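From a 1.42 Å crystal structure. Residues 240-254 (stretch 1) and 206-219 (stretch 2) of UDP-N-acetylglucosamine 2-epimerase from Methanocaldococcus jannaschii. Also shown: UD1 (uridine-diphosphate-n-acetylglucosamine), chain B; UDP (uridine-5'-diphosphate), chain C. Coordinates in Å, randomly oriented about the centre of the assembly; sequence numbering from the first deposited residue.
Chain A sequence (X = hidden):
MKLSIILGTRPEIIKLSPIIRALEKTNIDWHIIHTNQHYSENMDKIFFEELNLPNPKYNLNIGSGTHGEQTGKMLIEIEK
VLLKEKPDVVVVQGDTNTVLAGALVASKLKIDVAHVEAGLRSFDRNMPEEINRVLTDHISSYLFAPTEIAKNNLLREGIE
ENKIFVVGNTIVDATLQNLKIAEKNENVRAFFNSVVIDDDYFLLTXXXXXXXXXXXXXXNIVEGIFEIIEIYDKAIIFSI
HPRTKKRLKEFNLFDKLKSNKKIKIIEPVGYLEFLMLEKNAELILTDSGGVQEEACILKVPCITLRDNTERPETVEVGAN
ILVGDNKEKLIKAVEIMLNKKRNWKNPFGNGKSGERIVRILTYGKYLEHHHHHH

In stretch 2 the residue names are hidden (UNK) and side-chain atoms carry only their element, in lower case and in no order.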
# COMPACT_ATOMS: atom_id res chain seq x y z
N ILE A 240 -7.33 -28.37 11.54
CA ILE A 240 -6.27 -27.53 12.10
C ILE A 240 -5.29 -27.00 11.05
O ILE A 240 -4.54 -27.76 10.42
CB ILE A 240 -5.54 -28.27 13.25
CG1 ILE A 240 -4.47 -27.37 13.89
CG2 ILE A 240 -4.96 -29.59 12.78
CD1 ILE A 240 -3.86 -28.01 15.11
N HIS A 241 -5.30 -25.69 10.87
CA HIS A 241 -4.43 -24.99 9.94
C HIS A 241 -2.98 -25.20 10.37
O HIS A 241 -2.71 -25.28 11.56
CB HIS A 241 -4.77 -23.50 10.01
CG HIS A 241 -4.13 -22.65 8.96
ND1 HIS A 241 -2.79 -22.35 8.95
CD2 HIS A 241 -4.68 -21.95 7.93
CE1 HIS A 241 -2.52 -21.55 7.93
NE2 HIS A 241 -3.65 -21.28 7.31
N PRO A 242 -2.05 -25.32 9.41
CA PRO A 242 -0.66 -25.59 9.81
C PRO A 242 -0.03 -24.49 10.67
O PRO A 242 0.81 -24.81 11.51
CB PRO A 242 0.07 -25.74 8.48
CG PRO A 242 -0.82 -25.08 7.46
CD PRO A 242 -2.22 -25.36 7.95
N ARG A 243 -0.41 -23.23 10.49
CA ARG A 243 0.06 -22.18 11.39
C ARG A 243 -0.35 -22.50 12.82
O ARG A 243 0.44 -22.41 13.76
CB ARG A 243 -0.54 -20.84 10.99
CG ARG A 243 0.06 -19.65 11.72
CD ARG A 243 -0.84 -18.42 11.62
NE ARG A 243 -0.13 -17.22 12.05
CZ ARG A 243 0.44 -16.35 11.23
NH1 ARG A 243 0.37 -16.52 9.91
NH2 ARG A 243 1.08 -15.31 11.73
N THR A 244 -1.61 -22.87 12.97
CA THR A 244 -2.19 -23.13 14.28
C THR A 244 -1.58 -24.35 14.95
O THR A 244 -1.35 -24.34 16.16
CB THR A 244 -3.70 -23.25 14.15
OG1 THR A 244 -4.18 -22.10 13.45
CG2 THR A 244 -4.37 -23.36 15.52
N LYS A 245 -1.32 -25.40 14.17
CA LYS A 245 -0.66 -26.58 14.72
C LYS A 245 0.71 -26.20 15.27
O LYS A 245 1.09 -26.62 16.37
CB LYS A 245 -0.51 -27.65 13.64
CG LYS A 245 0.04 -28.97 14.17
CD LYS A 245 -0.03 -30.07 13.12
CE LYS A 245 0.30 -31.42 13.73
NZ LYS A 245 0.12 -32.54 12.76
N LYS A 246 1.44 -25.37 14.52
CA LYS A 246 2.79 -24.96 14.90
C LYS A 246 2.74 -24.15 16.18
O LYS A 246 3.55 -24.36 17.09
CB LYS A 246 3.43 -24.16 13.76
CG LYS A 246 4.78 -23.55 14.13
CD LYS A 246 5.39 -22.84 12.93
CE LYS A 246 4.63 -21.58 12.59
NZ LYS A 246 5.27 -20.88 11.44
N ARG A 247 1.78 -23.23 16.27
CA ARG A 247 1.63 -22.40 17.46
C ARG A 247 1.16 -23.20 18.67
O ARG A 247 1.64 -22.98 19.78
CB ARG A 247 0.66 -21.24 17.20
CG ARG A 247 1.15 -20.23 16.19
CD ARG A 247 2.42 -19.53 16.65
NE ARG A 247 2.77 -18.44 15.75
CZ ARG A 247 3.87 -17.71 15.88
NH1 ARG A 247 4.72 -17.95 16.86
NH2 ARG A 247 4.12 -16.73 15.02
N LEU A 248 0.21 -24.11 18.48
CA LEU A 248 -0.27 -24.94 19.58
C LEU A 248 0.86 -25.74 20.21
O LEU A 248 0.92 -25.89 21.43
CB LEU A 248 -1.40 -25.87 19.13
CG LEU A 248 -2.75 -25.18 18.93
CD1 LEU A 248 -3.67 -26.07 18.12
CD2 LEU A 248 -3.37 -24.84 20.28
N LYS A 249 1.75 -26.25 19.37
CA LYS A 249 2.90 -27.00 19.86
C LYS A 249 3.91 -26.07 20.54
O LYS A 249 4.49 -26.42 21.56
CB LYS A 249 3.57 -27.78 18.72
CG LYS A 249 2.72 -28.92 18.18
CD LYS A 249 3.29 -29.46 16.88
CE LYS A 249 2.56 -30.70 16.42
NZ LYS A 249 2.83 -31.85 17.32
N GLU A 250 4.09 -24.89 19.97
CA GLU A 250 5.01 -23.90 20.55
C GLU A 250 4.59 -23.50 21.96
O GLU A 250 5.44 -23.31 22.84
CB GLU A 250 5.10 -22.66 19.65
CG GLU A 250 5.89 -21.53 20.29
CD GLU A 250 5.96 -20.30 19.40
OE1 GLU A 250 5.27 -20.27 18.37
OE2 GLU A 250 6.72 -19.37 19.76
N PHE A 251 3.28 -23.38 22.17
CA PHE A 251 2.74 -22.92 23.44
C PHE A 251 2.34 -24.07 24.36
O PHE A 251 1.69 -23.85 25.38
CB PHE A 251 1.55 -21.99 23.21
CG PHE A 251 1.90 -20.74 22.44
CD1 PHE A 251 3.13 -20.13 22.61
CD2 PHE A 251 1.00 -20.20 21.54
CE1 PHE A 251 3.46 -18.98 21.90
CE2 PHE A 251 1.33 -19.05 20.82
CZ PHE A 251 2.55 -18.45 21.00
N ASN A 252 2.71 -25.29 23.98
CA ASN A 252 2.37 -26.50 24.73
C ASN A 252 0.87 -26.67 25.00
O ASN A 252 0.46 -26.96 26.12
CB ASN A 252 3.16 -26.58 26.05
CG ASN A 252 4.26 -27.61 26.00
OD1 ASN A 252 5.41 -27.30 25.68
ND2 ASN A 252 3.92 -28.86 26.32
N LEU A 253 0.06 -26.48 23.97
CA LEU A 253 -1.38 -26.68 24.08
C LEU A 253 -1.85 -27.83 23.20
O LEU A 253 -2.96 -28.33 23.38
CB LEU A 253 -2.13 -25.40 23.68
CG LEU A 253 -2.04 -24.20 24.61
CD1 LEU A 253 -2.73 -22.99 23.97
CD2 LEU A 253 -2.67 -24.53 25.95
N PHE A 254 -1.02 -28.24 22.25
CA PHE A 254 -1.42 -29.27 21.30
C PHE A 254 -1.76 -30.58 21.99
O PHE A 254 -2.82 -31.15 21.74
CB PHE A 254 -0.35 -29.51 20.23
CG PHE A 254 -0.83 -30.37 19.10
CD1 PHE A 254 -1.71 -29.86 18.15
CD2 PHE A 254 -0.43 -31.69 18.99
CE1 PHE A 254 -2.16 -30.64 17.12
CE2 PHE A 254 -0.88 -32.48 17.95
CZ PHE A 254 -1.75 -31.96 17.01
N UNK A 206 -9.55 -22.40 13.28
CA UNK A 206 -8.96 -21.26 13.96
C UNK A 206 -7.58 -21.01 13.40
O UNK A 206 -6.72 -21.89 13.51
c UNK A 206 -9.75 -19.49 16.57
c UNK A 206 -8.50 -20.33 16.34
c UNK A 206 -8.85 -21.54 15.47
c UNK A 206 -7.90 -20.77 17.67
N UNK A 207 -7.34 -19.83 12.84
CA UNK A 207 -6.00 -19.52 12.31
C UNK A 207 -5.61 -18.05 12.21
O UNK A 207 -4.52 -17.75 11.72
c UNK A 207 -5.77 -20.20 10.95
c UNK A 207 -5.97 -18.58 8.92
c UNK A 207 -8.05 -19.01 8.38
c UNK A 207 -6.44 -19.51 9.80
n UNK A 207 -6.99 -18.29 8.05
n UNK A 207 -7.74 -19.75 9.43
N UNK A 208 -6.47 -17.12 12.64
CA UNK A 208 -6.10 -15.70 12.56
C UNK A 208 -4.82 -15.47 13.34
O UNK A 208 -4.67 -16.00 14.45
n UNK A 208 -6.94 -14.73 8.23
c UNK A 208 -8.51 -14.75 12.39
n UNK A 208 -7.64 -13.84 10.22
c UNK A 208 -8.57 -13.65 11.34
n UNK A 208 -8.95 -15.41 9.14
c UNK A 208 -7.85 -14.66 9.20
c UNK A 208 -7.19 -14.80 13.16
N UNK A 209 -3.91 -14.68 12.78
CA UNK A 209 -2.64 -14.40 13.45
C UNK A 209 -2.87 -13.86 14.86
O UNK A 209 -2.19 -14.27 15.81
c UNK A 209 -1.82 -13.41 12.63
N UNK A 210 -3.84 -12.97 15.00
CA UNK A 210 -4.08 -12.31 16.29
C UNK A 210 -4.63 -13.27 17.35
O UNK A 210 -4.60 -12.97 18.54
o UNK A 210 -7.39 -11.08 13.32
c UNK A 210 -6.33 -11.42 15.43
c UNK A 210 -5.00 -11.11 16.11
o UNK A 210 -5.22 -11.35 13.28
c UNK A 210 -6.30 -11.27 13.90
N UNK A 211 -5.13 -14.43 16.92
CA UNK A 211 -5.66 -15.44 17.84
C UNK A 211 -4.68 -16.55 18.17
O UNK A 211 -4.69 -17.07 19.28
o UNK A 211 -8.26 -14.48 18.38
c UNK A 211 -8.16 -15.28 17.45
n UNK A 211 -9.15 -15.51 16.60
c UNK A 211 -6.91 -16.10 17.25
N UNK A 212 -3.85 -16.94 17.21
CA UNK A 212 -3.03 -18.13 17.42
C UNK A 212 -1.57 -17.81 17.69
O UNK A 212 -0.83 -18.65 18.20
c UNK A 212 -2.48 -18.62 14.98
c UNK A 212 -4.64 -19.49 15.97
c UNK A 212 -3.16 -19.15 16.25
N UNK A 213 -1.14 -16.59 17.35
CA UNK A 213 0.24 -16.17 17.61
C UNK A 213 0.39 -15.63 19.04
O UNK A 213 1.51 -15.43 19.50
o UNK A 213 0.62 -16.74 14.91
o UNK A 213 1.13 -14.68 14.37
c UNK A 213 0.82 -15.54 15.21
c UNK A 213 0.70 -15.08 16.65
N UNK A 214 -0.74 -15.38 19.69
CA UNK A 214 -0.82 -14.78 21.02
C UNK A 214 -1.21 -15.88 21.99
O UNK A 214 -2.36 -16.33 21.99
o UNK A 214 -1.89 -13.50 23.39
c UNK A 214 -1.90 -13.68 20.98
c UNK A 214 -2.10 -12.96 22.31
n UNK A 214 -2.56 -11.71 22.22
N UNK A 215 -0.27 -16.33 22.83
CA UNK A 215 -0.49 -17.51 23.66
C UNK A 215 -1.68 -17.41 24.62
O UNK A 215 -2.44 -18.37 24.77
c UNK A 215 0.77 -17.91 24.44
c UNK A 215 1.53 -20.73 26.99
c UNK A 215 1.78 -19.50 26.13
n UNK A 215 2.79 -21.22 27.62
c UNK A 215 0.54 -19.11 25.35
N UNK A 216 -1.87 -16.27 25.27
CA UNK A 216 -2.96 -16.20 26.23
C UNK A 216 -4.34 -16.07 25.54
O UNK A 216 -5.35 -16.53 26.08
o UNK A 216 -2.43 -16.87 29.71
c UNK A 216 -1.40 -15.41 28.12
c UNK A 216 -1.45 -16.69 28.96
o UNK A 216 -0.51 -17.51 28.90
c UNK A 216 -2.70 -15.15 27.31
N UNK A 217 -4.38 -15.51 24.33
CA UNK A 217 -5.61 -15.55 23.54
C UNK A 217 -5.91 -16.97 23.10
O UNK A 217 -7.05 -17.43 23.20
c UNK A 217 -5.54 -14.63 22.32
c UNK A 217 -8.74 -12.32 20.70
n UNK A 217 -8.86 -11.28 21.52
c UNK A 217 -6.09 -13.23 22.54
n UNK A 217 -7.56 -12.92 20.55
c UNK A 217 -6.33 -12.50 21.22
n UNK A 217 -9.81 -12.77 20.04
N UNK A 218 -4.89 -17.67 22.62
CA UNK A 218 -5.05 -19.06 22.19
C UNK A 218 -5.46 -19.95 23.36
O UNK A 218 -6.35 -20.79 23.22
c UNK A 218 -4.95 -21.04 19.90
c UNK A 218 -2.49 -21.24 20.21
c UNK A 218 -3.76 -19.57 21.55
c UNK A 218 -3.81 -20.96 20.90
N UNK A 219 -4.83 -19.75 24.51
CA UNK A 219 -5.20 -20.48 25.72
C UNK A 219 -6.65 -20.22 26.10
O UNK A 219 -7.39 -21.15 26.45
c UNK A 219 -4.80 -20.54 28.23
c UNK A 219 -2.59 -21.04 29.27
n UNK A 219 -1.63 -20.71 30.36
c UNK A 219 -3.84 -20.19 29.35
c UNK A 219 -4.27 -20.10 26.88
C1' UD1 B . -2.51 -16.69 5.14
C2' UD1 B . -3.13 -15.32 5.02
C3' UD1 B . -4.44 -15.28 5.63
C4' UD1 B . -5.35 -16.32 5.14
C5' UD1 B . -4.68 -17.67 5.20
C6' UD1 B . -5.48 -18.73 4.53
C7' UD1 B . -1.40 -13.43 5.01
C8' UD1 B . -0.59 -12.47 5.83
N2' UD1 B . -2.27 -14.33 5.72
O1' UD1 B . -2.33 -16.98 6.48
O3' UD1 B . -5.03 -13.98 5.40
O4' UD1 B . -6.55 -16.35 5.90
O5' UD1 B . -3.42 -17.65 4.54
O6' UD1 B . -5.35 -19.99 5.08
O7' UD1 B . -1.31 -13.44 3.78
N1 UD1 B . 2.19 -23.20 6.48
C2 UD1 B . 2.42 -24.45 6.10
N3 UD1 B . 2.10 -24.85 4.87
C4 UD1 B . 1.56 -24.01 3.98
C5 UD1 B . 1.30 -22.70 4.35
C6 UD1 B . 1.63 -22.30 5.63
O2 UD1 B . 2.91 -25.25 6.87
O4 UD1 B . 1.25 -24.44 2.72
C1B UD1 B . 2.51 -22.74 7.85
C2B UD1 B . 3.91 -22.29 8.04
O2' UD1 B . 4.34 -22.64 9.33
C3B UD1 B . 3.82 -20.85 7.91
C4B UD1 B . 2.52 -20.57 8.57
O4B UD1 B . 1.67 -21.65 8.24
O3B UD1 B . 4.89 -20.15 8.49
C5B UD1 B . 1.90 -19.30 8.10
O5B UD1 B . 1.78 -19.17 6.70
PA UD1 B . 1.40 -17.80 6.07
O1A UD1 B . 2.44 -16.79 6.44
O2A UD1 B . 1.28 -17.98 4.59
O3A UD1 B . 0.07 -17.31 6.72
PB UD1 B . -1.31 -18.08 6.96
O1B UD1 B . -1.49 -18.24 8.44
O2B UD1 B . -1.38 -19.33 6.13
N1 UDP C . -11.56 -24.96 3.79
C2 UDP C . -11.30 -26.17 3.23
N3 UDP C . -10.81 -27.17 3.99
C4 UDP C . -10.56 -27.02 5.31
C5 UDP C . -10.81 -25.78 5.92
C6 UDP C . -11.31 -24.76 5.12
O2 UDP C . -11.52 -26.35 2.03
O4 UDP C . -10.05 -28.08 6.05
C1' UDP C . -12.05 -23.81 3.00
C2' UDP C . -13.31 -23.22 3.37
O2' UDP C . -14.38 -23.99 2.87
C3' UDP C . -13.21 -21.86 2.82
C4' UDP C . -11.78 -21.57 2.83
O4' UDP C . -11.12 -22.75 3.22
O3' UDP C . -13.69 -21.74 1.51
C5' UDP C . -11.39 -20.52 3.81
O5' UDP C . -10.00 -20.36 3.89
PA UDP C . -9.26 -19.94 5.22
O1A UDP C . -7.94 -20.68 5.28
O2A UDP C . -10.15 -20.25 6.41
O3A UDP C . -8.91 -18.41 5.13
PB UDP C . -9.74 -17.08 5.25
O1B UDP C . -11.08 -17.24 4.56
O2B UDP C . -9.88 -16.72 6.71
O3B UDP C . -8.85 -16.09 4.54
O HOH W 1 -7.87 -24.26 11.77

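Position 206 carries four side-chain carbons, forked at the second. Its backbone O accepts a short hydrogen bond from T244 OG1 (2.5 Å), and its N donates to water 1 (2.9 Å), which also accepts from H241 N at 3.1 Å. The fork after a single CB carbon identifies L206.

Position 207 has one carbon followed by a five-membered ring of three carbons and two nitrogens, which only histidine supplies: H207. Its ring lies nearly parallel to that of H241 (planes at 10°), but the centroids are 4.6 Å apart and slid, so overlap is slight. H207 NE2 donates to O4' of UD1 (2.9 Å).

Position 208 shows three carbons, a nitrogen, and a carbon bearing two more nitrogens, a guanidinium; the CA-to-CB bond points away from stretch 1, and the side chain comes no nearer to it than 7.4 Å, so it makes no contact there. This is R208, at the N-cap of a short helix; its NH1 reaches UDP O2B and its NH2 reaches UD1 O4', both at 2.9 Å.

Position 209 has a single carbon, hence A209. That CB lies over one face of the R243 guanidinium, 3.6 Å from R243 NH2.

At 210, three carbons end in two oxygens, a carboxylate one methylene longer than aspartate: E210. It makes no contact with stretch 1.

Position 211 has two carbons, the second with one oxygen and one nitrogen, giving N211. It too is beyond reach of stretch 1.

Position 212 branches at its first carbon into two more, with no oxygen: V212. Its CG2 packs 3.7 Å from R243 CD, its CG1 3.7 Å from T244 OG1, and its backbone O lies at the edge of the F251 ring, 3.4 Å from F251 CE2.

Position 213 has two carbons, the second carrying two oxygens. One oxygen is 2.7 Å from R243 NH2, while the other receives R243 NE at 3.0 Å and R247 NE at 2.9 Å. A short carboxylate fits: D213. The R247 hydrogen bond is weak, at 128°.

Position 214 again shows two carbons with one oxygen and one nitrogen, N214. Its OD1 caps the next helix, accepting weakly from the backbone N of 216 and of 217 (3.3 Å each).

Position 215 is four carbons in a row ending in nitrogen, K215. Its CB sits 3.5 Å from the F251 ring centroid, 6° off the normal, a CH-pi contact.

Position 216, three carbons with two terminal oxygens, is E216. Position 217 has three carbons, a nitrogen, and a carbon carrying two more nitrogens, out of reach of stretch 1; this is R217, whose NE and NH2 each donate to N211 OD1 at 2.8 Å.

Position 218 has four carbons forked at the second: L218. Its CD2 meets L248 CD2 (3.7 Å) and F251 CD2 (3.9 Å), and its CG meets L253 CD1 (3.8 Å).

Position 219, four carbons in a row and a nitrogen, is K219; its backbone N is 3.9 Å from L253 CD1.

The contact, burying 760 Å², therefore combines a leucine-phenylalanine cluster around L218 with D213 joining two arginines. Near the ligands, R243 NH1 also donates to UD1 O1B (2.9 Å), so one guanidinium links D213 to the bound nucleotide sugar.

Stretch 2, residues 206-219: LHRAENVDNKERLK
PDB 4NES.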